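N6 adenine specific DNA methylase (Encephalitozoon cuniculi, PDB 3Q87) is the catalytic subunit of the Mtq2-Trm112 complex, using S-adenosylmethionine to methylate the translation termination factor eRF1. Local coordinates at residues B[7-12]-B[86-91]; B[36-41]-B[45-50]; B[131-136]-B[141-146]. One frame throughout, in Å; residues are numbered along the deposited sequence.

Contact 1: B[7-12]-B[86-91]; sequences GEDTYT and PPYVPD. With SAM (S-adenosylmethionine), chain D.
Asp9, in the first turn of helix 8-20, and Tyr88, in the irregular loop after strand 81-84, reach toward each other from backbones whose CA atoms lie 10.9 Å apart. The loop carries the Asn-Pro-Pro-Tyr signature of class I methyltransferases related to PrmC and the N6-adenine enzymes, here Asn85 to Tyr88, and the contact ties this motif to the start of the N-terminal helix, for which Gly7 holds the N-cap position. A single hydrogen bond makes the connection: Tyr88 OH donates to Asp9 OD2 at 2.9 Å. The carboxylate stands almost perpendicular to the phenol, with 88° between the planes. OD2 lies in the plane of the ring, at its edge and 3.5 Å from Tyr88 CE2, whereas the hydroxyl comes to OD2 from above the carboxylate plane, 54° out of it. In both residues CG sits between the backbone N and the carbonyl carbon (chi1 near +60°), which swings each polar end across the gap.

Asp9 OD2 is a shared acceptor, since it also takes a hydrogen bond from Tyr4 OH and a weak one from Asn85 ND2. Asn85 is in turn bonded to S-adenosylmethionine, so Asp9 is placed as a second-shell residue that may help to position Asn85. Leu122 of strand 118-124 packs against both Asp9 and Tyr88, and Val156 adds to the apolar setting of the carboxylate. The two prolines of the motif face the cofactor directly. Pro87 sets CG over the face of the adenine, 3.3 Å from SAM C8, while the backbone oxygen of Pro86 approaches the transferable methyl, Pro86 O to SAM CE measuring 3.5 Å.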
loop_
_atom_site.group_PDB
_atom_site.type_symbol
_atom_site.label_atom_id
_atom_site.label_comp_id
_atom_site.label_asym_id
_atom_site.label_seq_id
_atom_site.Cartn_x
_atom_site.Cartn_y
_atom_site.Cartn_z
ATOM N N GLY B 7 11.949 15.829 4.648
ATOM C CA GLY B 7 12.249 17.242 4.462
ATOM C C GLY B 7 11.052 18.084 4.865
ATOM O O GLY B 7 10.069 17.552 5.381
ATOM N N GLU B 8 11.134 19.397 4.649
ATOM C CA GLU B 8 10.035 20.296 4.998
ATOM C C GLU B 8 8.776 19.925 4.218
ATOM O O GLU B 8 7.666 20.052 4.727
ATOM C CB GLU B 8 10.416 21.762 4.749
ATOM C CG GLU B 8 11.390 22.321 5.787
ATOM C CD GLU B 8 11.793 23.772 5.523
ATOM O OE1 GLU B 8 10.933 24.583 5.116
ATOM O OE2 GLU B 8 12.976 24.105 5.742
ATOM N N ASP B 9 8.955 19.457 2.986
ATOM C CA ASP B 9 7.823 18.994 2.204
ATOM C C ASP B 9 7.099 17.849 2.912
ATOM O O ASP B 9 5.887 17.903 3.090
ATOM C CB ASP B 9 8.221 18.622 0.764
ATOM C CG ASP B 9 9.328 17.565 0.682
ATOM O OD1 ASP B 9 10.122 17.388 1.627
ATOM O OD2 ASP B 9 9.412 16.909 -0.376
ATOM N N THR B 10 7.837 16.826 3.339
ATOM C CA THR B 10 7.190 15.710 4.022
ATOM C C THR B 10 6.475 16.201 5.287
ATOM O O THR B 10 5.352 15.816 5.553
ATOM C CB THR B 10 8.150 14.529 4.355
ATOM O OG1 THR B 10 8.325 14.415 5.770
ATOM C CG2 THR B 10 9.493 14.682 3.691
ATOM N N TYR B 11 7.113 17.075 6.052
ATOM C CA TYR B 11 6.485 17.539 7.288
ATOM C C TYR B 11 5.215 18.384 7.092
ATOM O O TYR B 11 4.348 18.403 7.957
ATOM C CB TYR B 11 7.507 18.238 8.190
ATOM C CG TYR B 11 8.553 17.270 8.682
ATOM C CD1 TYR B 11 8.186 16.142 9.405
ATOM C CD2 TYR B 11 9.897 17.462 8.408
ATOM C CE1 TYR B 11 9.133 15.238 9.863
ATOM C CE2 TYR B 11 10.851 16.557 8.850
ATOM C CZ TYR B 11 10.461 15.453 9.581
ATOM O OH TYR B 11 11.398 14.549 10.035
ATOM N N THR B 12 5.089 19.069 5.964
ATOM C CA THR B 12 3.834 19.766 5.701
ATOM C C THR B 12 2.707 18.767 5.367
ATOM O O THR B 12 1.560 18.965 5.757
ATOM C CB THR B 12 3.953 20.845 4.589
ATOM O OG1 THR B 12 3.736 20.251 3.310
ATOM C CG2 THR B 12 5.317 21.501 4.608
ATOM N N PRO B 86 4.901 12.651 -4.060
ATOM C CA PRO B 86 5.410 12.049 -5.297
ATOM C C PRO B 86 6.751 12.631 -5.741
ATOM O O PRO B 86 7.149 13.677 -5.221
ATOM C CB PRO B 86 4.328 12.418 -6.311
ATOM C CG PRO B 86 3.854 13.770 -5.849
ATOM C CD PRO B 86 4.020 13.800 -4.333
ATOM N N PRO B 87 7.447 11.958 -6.677
ATOM C CA PRO B 87 8.621 12.567 -7.326
ATOM C C PRO B 87 8.115 13.748 -8.133
ATOM O O PRO B 87 7.396 13.539 -9.098
ATOM C CB PRO B 87 9.097 11.504 -8.319
ATOM C CG PRO B 87 8.215 10.316 -8.134
ATOM C CD PRO B 87 7.063 10.665 -7.272
ATOM N N TYR B 88 8.467 14.962 -7.749
ATOM C CA TYR B 88 7.818 16.120 -8.321
ATOM C C TYR B 88 8.797 17.103 -8.984
ATOM O O TYR B 88 8.398 18.180 -9.416
ATOM C CB TYR B 88 6.985 16.825 -7.242
ATOM C CG TYR B 88 7.774 17.296 -6.028
ATOM C CD1 TYR B 88 8.779 18.249 -6.156
ATOM C CD2 TYR B 88 7.483 16.816 -4.748
ATOM C CE1 TYR B 88 9.494 18.694 -5.056
ATOM C CE2 TYR B 88 8.191 17.252 -3.633
ATOM C CZ TYR B 88 9.199 18.190 -3.797
ATOM O OH TYR B 88 9.910 18.635 -2.710
ATOM N N VAL B 89 10.067 16.730 -9.073
ATOM C CA VAL B 89 11.099 17.657 -9.536
ATOM C C VAL B 89 11.156 17.725 -11.061
ATOM O O VAL B 89 11.399 16.715 -11.721
ATOM C CB VAL B 89 12.490 17.287 -8.995
ATOM C CG1 VAL B 89 13.551 18.258 -9.551
ATOM C CG2 VAL B 89 12.491 17.284 -7.467
ATOM N N PRO B 90 10.931 18.927 -11.621
ATOM C CA PRO B 90 10.829 19.121 -13.071
ATOM C C PRO B 90 12.135 18.860 -13.793
ATOM O O PRO B 90 13.197 19.105 -13.232
ATOM C CB PRO B 90 10.465 20.611 -13.205
ATOM C CG PRO B 90 9.993 21.031 -11.852
ATOM C CD PRO B 90 10.754 20.191 -10.884
ATOM N N ASP B 91 12.040 18.347 -15.018
ATOM C CA ASP B 91 13.174 18.264 -15.941
ATOM C C ASP B 91 14.264 17.271 -15.561
ATOM O O ASP B 91 15.384 17.334 -16.072
ATOM C CB ASP B 91 13.766 19.654 -16.186
ATOM C CG ASP B 91 12.789 20.567 -16.881
ATOM O OD1 ASP B 91 11.986 20.050 -17.689
ATOM O OD2 ASP B 91 12.806 21.786 -16.613
HETATM N N SAM D . 7.142 9.628 1.632
HETATM C CA SAM D . 8.509 10.166 1.657
HETATM C C SAM D . 8.489 11.555 2.314
HETATM O O SAM D . 9.495 12.045 2.829
HETATM O OXT SAM D . 7.459 12.224 2.348
HETATM C CB SAM D . 9.233 10.162 0.283
HETATM C CG SAM D . 8.798 11.102 -0.869
HETATM S SD SAM D . 9.877 11.193 -2.367
HETATM C CE SAM D . 9.637 12.892 -2.927
HETATM C "C5'" SAM D . 8.934 10.294 -3.624
HETATM C "C4'" SAM D . 9.034 8.803 -3.347
HETATM O "O4'" SAM D . 8.341 8.085 -4.355
HETATM C "C3'" SAM D . 10.468 8.296 -3.339
HETATM O "O3'" SAM D . 10.650 7.498 -2.190
HETATM C "C2'" SAM D . 10.577 7.439 -4.584
HETATM O "O2'" SAM D . 11.437 6.331 -4.445
HETATM C "C1'" SAM D . 9.144 6.992 -4.756
HETATM N N9 SAM D . 8.784 6.702 -6.136
HETATM C C8 SAM D . 9.272 7.252 -7.299
HETATM N N7 SAM D . 8.618 6.672 -8.331
HETATM C C5 SAM D . 7.721 5.774 -7.822
HETATM C C6 SAM D . 6.796 4.921 -8.396
HETATM N N6 SAM D . 6.665 4.883 -9.718
HETATM N N1 SAM D . 6.008 4.113 -7.593
HETATM C C2 SAM D . 6.125 4.143 -6.213
HETATM N N3 SAM D . 7.048 5.001 -5.647
HETATM C C4 SAM D . 7.823 5.787 -6.439
#

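Contact 2: B[36-41]-B[45-50]; sequences VITEQL and NTVVST
Thr38 and Ser49 meet at one end of this interface and Leu41 and Asn45 at the other, with Val47 filling the middle. Helix 36-41 runs nearly antiparallel to strand 46-50, at 168° with the axes 8.7 Å apart, as expected for the helix and second strand of a beta-alpha-beta unit in a Rossmann-like methyltransferase. The tight part is wholly buried. Thr38 OG1 and Ser49 OG lie 2.6 Å apart, close enough for a hydrogen bond, though the proton may go to another acceptor. Thr38 OG1 is also bonded to Asp29 OD2 and Thr32 OG1, so three partners gather round one oxygen. Val47 straddles the helix surface: its CG1, anti to the backbone N (chi1 -177°), lies 3.8 Å from Thr38 OG1, while its CG2 packs at 3.6 Å on Leu41 CB.

At the turn between the two elements, Asn45 binds back to the end of the helix. Its ND2 donates to Leu41 O at 3.2 Å along a fairly straight path of 160°, using a lone pair in the carbonyl plane, with the acceptor close to the plane of the amide. Asn45 N adds a weak, strongly bent bond to the same oxygen. The amide has further partners: OD1 accepts from Lys25 N and ND2 also reaches Leu22 O, which should fix its rotation.

The outer side of the helix is looser. Glu39 points away from the strand and is partly exposed, its carboxylate forming a long, weak ion pair with Arg61. Thr46 and Val48 point away from the helix and meet the Trm112 chain, where Thr46 OG1 is hydrogen-bonded to Ile39 N of that subunit. Strand 46-51 lies between strands 26-30 and 65-67, with helix 36-41 on one face and Trm112 on the other.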
loop_
_atom_site.group_PDB
_atom_site.type_symbol
_atom_site.label_atom_id
_atom_site.label_comp_id
_atom_site.label_asym_id
_atom_site.label_seq_id
_atom_site.Cartn_x
_atom_site.Cartn_y
_atom_site.Cartn_z
ATOM N N VAL B 36 8.710 7.566 7.295
ATOM C CA VAL B 36 8.390 8.609 8.268
ATOM C C VAL B 36 6.876 8.854 8.348
ATOM O O VAL B 36 6.323 9.003 9.429
ATOM C CB VAL B 36 9.187 9.929 8.003
ATOM C CG1 VAL B 36 8.630 10.691 6.778
ATOM C CG2 VAL B 36 9.219 10.796 9.237
ATOM N N ILE B 37 6.194 8.867 7.210
ATOM C CA ILE B 37 4.746 9.069 7.239
ATOM C C ILE B 37 3.984 7.816 7.723
ATOM O O ILE B 37 3.009 7.916 8.490
ATOM C CB ILE B 37 4.226 9.551 5.875
ATOM C CG1 ILE B 37 4.874 10.891 5.515
ATOM C CG2 ILE B 37 2.717 9.702 5.909
ATOM C CD1 ILE B 37 4.443 11.426 4.138
ATOM N N THR B 38 4.454 6.643 7.305
ATOM C CA THR B 38 3.926 5.372 7.803
ATOM C C THR B 38 3.958 5.319 9.335
ATOM O O THR B 38 2.995 4.902 9.979
ATOM C CB THR B 38 4.715 4.153 7.237
ATOM O OG1 THR B 38 4.401 3.976 5.854
ATOM C CG2 THR B 38 4.357 2.860 8.002
ATOM N N GLU B 39 5.074 5.747 9.906
ATOM C CA GLU B 39 5.237 5.777 11.357
ATOM C C GLU B 39 4.112 6.551 12.060
ATOM O O GLU B 39 3.608 6.132 13.106
ATOM C CB GLU B 39 6.594 6.382 11.720
ATOM C CG GLU B 39 7.066 6.045 13.139
ATOM C CD GLU B 39 8.481 6.542 13.410
ATOM O OE1 GLU B 39 9.302 5.756 13.922
ATOM O OE2 GLU B 39 8.775 7.719 13.105
ATOM N N GLN B 40 3.722 7.682 11.487
ATOM C CA GLN B 40 2.647 8.487 12.059
ATOM C C GLN B 40 1.270 7.855 11.794
ATOM O O GLN B 40 0.410 7.801 12.685
ATOM C CB GLN B 40 2.716 9.910 11.503
ATOM C CG GLN B 40 1.420 10.681 11.619
ATOM C CD GLN B 40 1.344 11.843 10.646
ATOM O OE1 GLN B 40 0.910 12.937 11.000
ATOM N NE2 GLN B 40 1.779 11.610 9.412
ATOM N N LEU B 41 1.079 7.370 10.571
ATOM C CA LEU B 41 -0.177 6.757 10.138
ATOM C C LEU B 41 -0.533 5.472 10.879
ATOM O O LEU B 41 -1.698 5.189 11.110
ATOM C CB LEU B 41 -0.124 6.444 8.641
ATOM C CG LEU B 41 -0.165 7.646 7.701
ATOM C CD1 LEU B 41 0.008 7.213 6.264
ATOM C CD2 LEU B 41 -1.469 8.389 7.880
ATOM N N ASN B 45 -4.177 3.686 12.127
ATOM C CA ASN B 45 -4.660 3.013 10.925
ATOM C C ASN B 45 -3.868 1.760 10.613
ATOM O O ASN B 45 -2.803 1.528 11.183
ATOM C CB ASN B 45 -4.593 3.954 9.712
ATOM C CG ASN B 45 -5.316 5.269 9.945
ATOM O OD1 ASN B 45 -6.529 5.375 9.723
ATOM N ND2 ASN B 45 -4.565 6.293 10.360
ATOM N N THR B 46 -4.396 0.944 9.701
ATOM C CA THR B 46 -3.604 -0.129 9.118
ATOM C C THR B 46 -2.988 0.360 7.815
ATOM O O THR B 46 -3.690 0.821 6.917
ATOM C CB THR B 46 -4.420 -1.393 8.875
ATOM O OG1 THR B 46 -4.979 -1.834 10.120
ATOM C CG2 THR B 46 -3.504 -2.494 8.313
ATOM N N VAL B 47 -1.666 0.275 7.732
ATOM C CA VAL B 47 -0.941 0.900 6.631
ATOM C C VAL B 47 -0.213 -0.126 5.778
ATOM O O VAL B 47 0.468 -0.999 6.297
ATOM C CB VAL B 47 0.109 1.907 7.157
ATOM C CG1 VAL B 47 0.811 2.616 5.987
ATOM C CG2 VAL B 47 -0.537 2.923 8.125
ATOM N N VAL B 48 -0.374 -0.014 4.465
ATOM C CA VAL B 48 0.483 -0.701 3.525
ATOM C C VAL B 48 1.425 0.342 2.945
ATOM O O VAL B 48 0.988 1.388 2.519
ATOM C CB VAL B 48 -0.329 -1.369 2.400
ATOM C CG1 VAL B 48 0.614 -2.104 1.425
ATOM C CG2 VAL B 48 -1.321 -2.340 3.016
ATOM N N SER B 49 2.724 0.066 2.958
ATOM C CA SER B 49 3.695 1.049 2.496
ATOM C C SER B 49 4.460 0.544 1.280
ATOM O O SER B 49 5.006 -0.567 1.300
ATOM C CB SER B 49 4.648 1.392 3.637
ATOM O OG SER B 49 3.903 1.659 4.810
ATOM N N THR B 50 4.479 1.347 0.216
ATOM C CA THR B 50 5.075 0.913 -1.047
ATOM C C THR B 50 6.073 1.921 -1.581
ATOM O O THR B 50 5.954 3.109 -1.319
ATOM C CB THR B 50 4.015 0.664 -2.155
ATOM O OG1 THR B 50 3.568 1.920 -2.676
ATOM C CG2 THR B 50 2.820 -0.126 -1.617
#

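Contact 3: B[131-136]-B[141-146]; sequences EVLARL and YGTRIL
Leu136 and Tyr141 close the turn between helix 129-138 and strand 142-150, the last helix and an edge strand of the Rossmann-like methyltransferase fold. Helix and strand run roughly antiparallel (159°), and strand 155-162 enters the sheet between strands 118-124 and 142-150. In the first shell, Tyr141 N donates to Leu136 O at 3.0 Å. The same oxygen lies at the edge of the Tyr141 ring, in its plane and 3.7 Å from CD2.

Further along, Thr143 wedges against two leucines. Its CG2 touches Leu136 CB at 3.7 Å, while OG1, placed between the backbone N and the carbonyl carbon (chi1 73°), sits 3.3 Å from Leu133 CD2. Leu133 CD1 then extends to Ile145 CG1 at 4.1 Å, the two side chains meeting at about a right angle where both are partly exposed.

The second shell fixes these groups. Ile159 of strand 155-162 packs against both leucines, and Val111 of helix 105-113 supports Leu136. Two polar ends are held from outside the segments: Thr143 OG1 is hydrogen-bonded to Glu137 OE2, and Tyr141 OH to the backbone oxygen Val116 O.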
loop_
_atom_site.group_PDB
_atom_site.type_symbol
_atom_site.label_atom_id
_atom_site.label_comp_id
_atom_site.label_asym_id
_atom_site.label_seq_id
_atom_site.Cartn_x
_atom_site.Cartn_y
_atom_site.Cartn_z
ATOM N N GLU B 131 -3.813 22.511 -12.763
ATOM C CA GLU B 131 -3.968 21.440 -13.739
ATOM C C GLU B 131 -4.126 20.087 -13.036
ATOM O O GLU B 131 -4.824 19.201 -13.524
ATOM C CB GLU B 131 -2.782 21.403 -14.703
ATOM C CG GLU B 131 -2.662 22.629 -15.586
ATOM C CD GLU B 131 -1.509 22.533 -16.577
ATOM O OE1 GLU B 131 -0.862 21.462 -16.650
ATOM O OE2 GLU B 131 -1.252 23.531 -17.283
ATOM N N VAL B 132 -3.474 19.931 -11.888
ATOM C CA VAL B 132 -3.613 18.707 -11.113
ATOM C C VAL B 132 -5.031 18.604 -10.557
ATOM O O VAL B 132 -5.679 17.570 -10.676
ATOM C CB VAL B 132 -2.574 18.613 -9.952
ATOM C CG1 VAL B 132 -2.736 17.276 -9.193
ATOM C CG2 VAL B 132 -1.145 18.772 -10.481
ATOM N N LEU B 133 -5.513 19.679 -9.944
ATOM C CA LEU B 133 -6.889 19.707 -9.457
ATOM C C LEU B 133 -7.879 19.346 -10.561
ATOM O O LEU B 133 -8.778 18.532 -10.366
ATOM C CB LEU B 133 -7.226 21.084 -8.906
ATOM C CG LEU B 133 -6.488 21.467 -7.634
ATOM C CD1 LEU B 133 -6.805 22.913 -7.297
ATOM C CD2 LEU B 133 -6.896 20.522 -6.507
ATOM N N ALA B 134 -7.704 19.965 -11.721
ATOM C CA ALA B 134 -8.581 19.719 -12.853
ATOM C C ALA B 134 -8.587 18.245 -13.254
ATOM O O ALA B 134 -9.652 17.645 -13.465
ATOM C CB ALA B 134 -8.168 20.602 -14.037
ATOM N N ARG B 135 -7.400 17.654 -13.356
ATOM C CA ARG B 135 -7.309 16.257 -13.775
ATOM C C ARG B 135 -8.007 15.349 -12.782
ATOM O O ARG B 135 -8.618 14.349 -13.163
ATOM C CB ARG B 135 -5.854 15.829 -13.945
ATOM C CG ARG B 135 -5.264 16.180 -15.295
ATOM C CD ARG B 135 -3.860 15.632 -15.401
ATOM N NE ARG B 135 -3.177 16.092 -16.602
ATOM C CZ ARG B 135 -2.719 15.293 -17.557
ATOM N NH1 ARG B 135 -2.864 13.984 -17.458
ATOM N NH2 ARG B 135 -2.112 15.813 -18.609
ATOM N N LEU B 136 -7.896 15.708 -11.507
ATOM C CA LEU B 136 -8.519 14.967 -10.425
ATOM C C LEU B 136 -10.028 15.064 -10.530
ATOM O O LEU B 136 -10.732 14.090 -10.303
ATOM C CB LEU B 136 -8.043 15.498 -9.068
ATOM C CG LEU B 136 -6.666 15.020 -8.608
ATOM C CD1 LEU B 136 -6.216 15.774 -7.368
ATOM C CD2 LEU B 136 -6.668 13.504 -8.354
ATOM N N TYR B 141 -12.959 13.116 -8.574
ATOM C CA TYR B 141 -12.637 13.551 -7.216
ATOM C C TYR B 141 -13.060 14.980 -6.968
ATOM O O TYR B 141 -12.654 15.889 -7.694
ATOM C CB TYR B 141 -11.140 13.402 -6.901
ATOM C CG TYR B 141 -10.694 11.966 -6.795
ATOM C CD1 TYR B 141 -10.773 11.287 -5.593
ATOM C CD2 TYR B 141 -10.214 11.282 -7.911
ATOM C CE1 TYR B 141 -10.389 9.966 -5.495
ATOM C CE2 TYR B 141 -9.827 9.959 -7.828
ATOM C CZ TYR B 141 -9.917 9.302 -6.613
ATOM O OH TYR B 141 -9.535 7.979 -6.514
ATOM N N GLY B 142 -13.868 15.185 -5.938
ATOM C CA GLY B 142 -14.035 16.526 -5.416
ATOM C C GLY B 142 -12.725 16.853 -4.726
ATOM O O GLY B 142 -12.218 16.040 -3.957
ATOM N N THR B 143 -12.159 18.021 -5.006
ATOM C CA THR B 143 -10.848 18.371 -4.473
ATOM C C THR B 143 -10.876 19.628 -3.628
ATOM O O THR B 143 -11.773 20.452 -3.755
ATOM C CB THR B 143 -9.833 18.627 -5.612
ATOM O OG1 THR B 143 -10.128 19.879 -6.256
ATOM C CG2 THR B 143 -9.889 17.510 -6.628
ATOM N N ARG B 144 -9.882 19.771 -2.763
ATOM C CA ARG B 144 -9.577 21.067 -2.173
ATOM C C ARG B 144 -8.127 21.104 -1.742
ATOM O O ARG B 144 -7.534 20.065 -1.428
ATOM C CB ARG B 144 -10.506 21.399 -1.007
ATOM C CG ARG B 144 -10.380 20.512 0.212
ATOM C CD ARG B 144 -11.442 20.902 1.226
ATOM N NE ARG B 144 -11.311 20.194 2.497
ATOM C CZ ARG B 144 -10.730 20.702 3.581
ATOM N NH1 ARG B 144 -10.217 21.929 3.553
ATOM N NH2 ARG B 144 -10.660 19.983 4.697
ATOM N N ILE B 145 -7.553 22.303 -1.754
ATOM C CA ILE B 145 -6.183 22.502 -1.308
ATOM C C ILE B 145 -6.158 22.613 0.206
ATOM O O ILE B 145 -6.473 23.660 0.765
ATOM C CB ILE B 145 -5.578 23.761 -1.939
ATOM C CG1 ILE B 145 -5.473 23.577 -3.452
ATOM C CG2 ILE B 145 -4.212 24.064 -1.340
ATOM C CD1 ILE B 145 -4.800 24.737 -4.162
ATOM N N LEU B 146 -5.787 21.523 0.870
ATOM C CA LEU B 146 -5.808 21.469 2.327
ATOM C C LEU B 146 -4.866 22.482 2.961
ATOM O O LEU B 146 -5.185 23.085 3.982
ATOM C CB LEU B 146 -5.442 20.065 2.820
ATOM C CG LEU B 146 -6.567 19.196 3.365
ATOM C CD1 LEU B 146 -5.987 18.061 4.199
ATOM C CD2 LEU B 146 -7.482 20.034 4.209
#

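In the fold
Along the chain, contact 2 is nested inside the long loop closed by contact 1, and contact 3 follows both. Contacts 1 and 2 have centres about 18 Å apart yet touch, through Thr10 OG1 and Val36 CG1 at 3.9 Å, near the cofactor. Contact 3 has its centre about 18 Å from that of contact 1 and about 23 Å from that of contact 2, and touches neither. Contacts 2 and 3 pack helices against the same mixed sheet on opposite sides of the chain's centre, contact 3 on the outermost strand 142-150 and contact 2 on the strand that also meets Trm112. Contact 1 joins the N-terminal helix to the motif loop bordering the cofactor pocket.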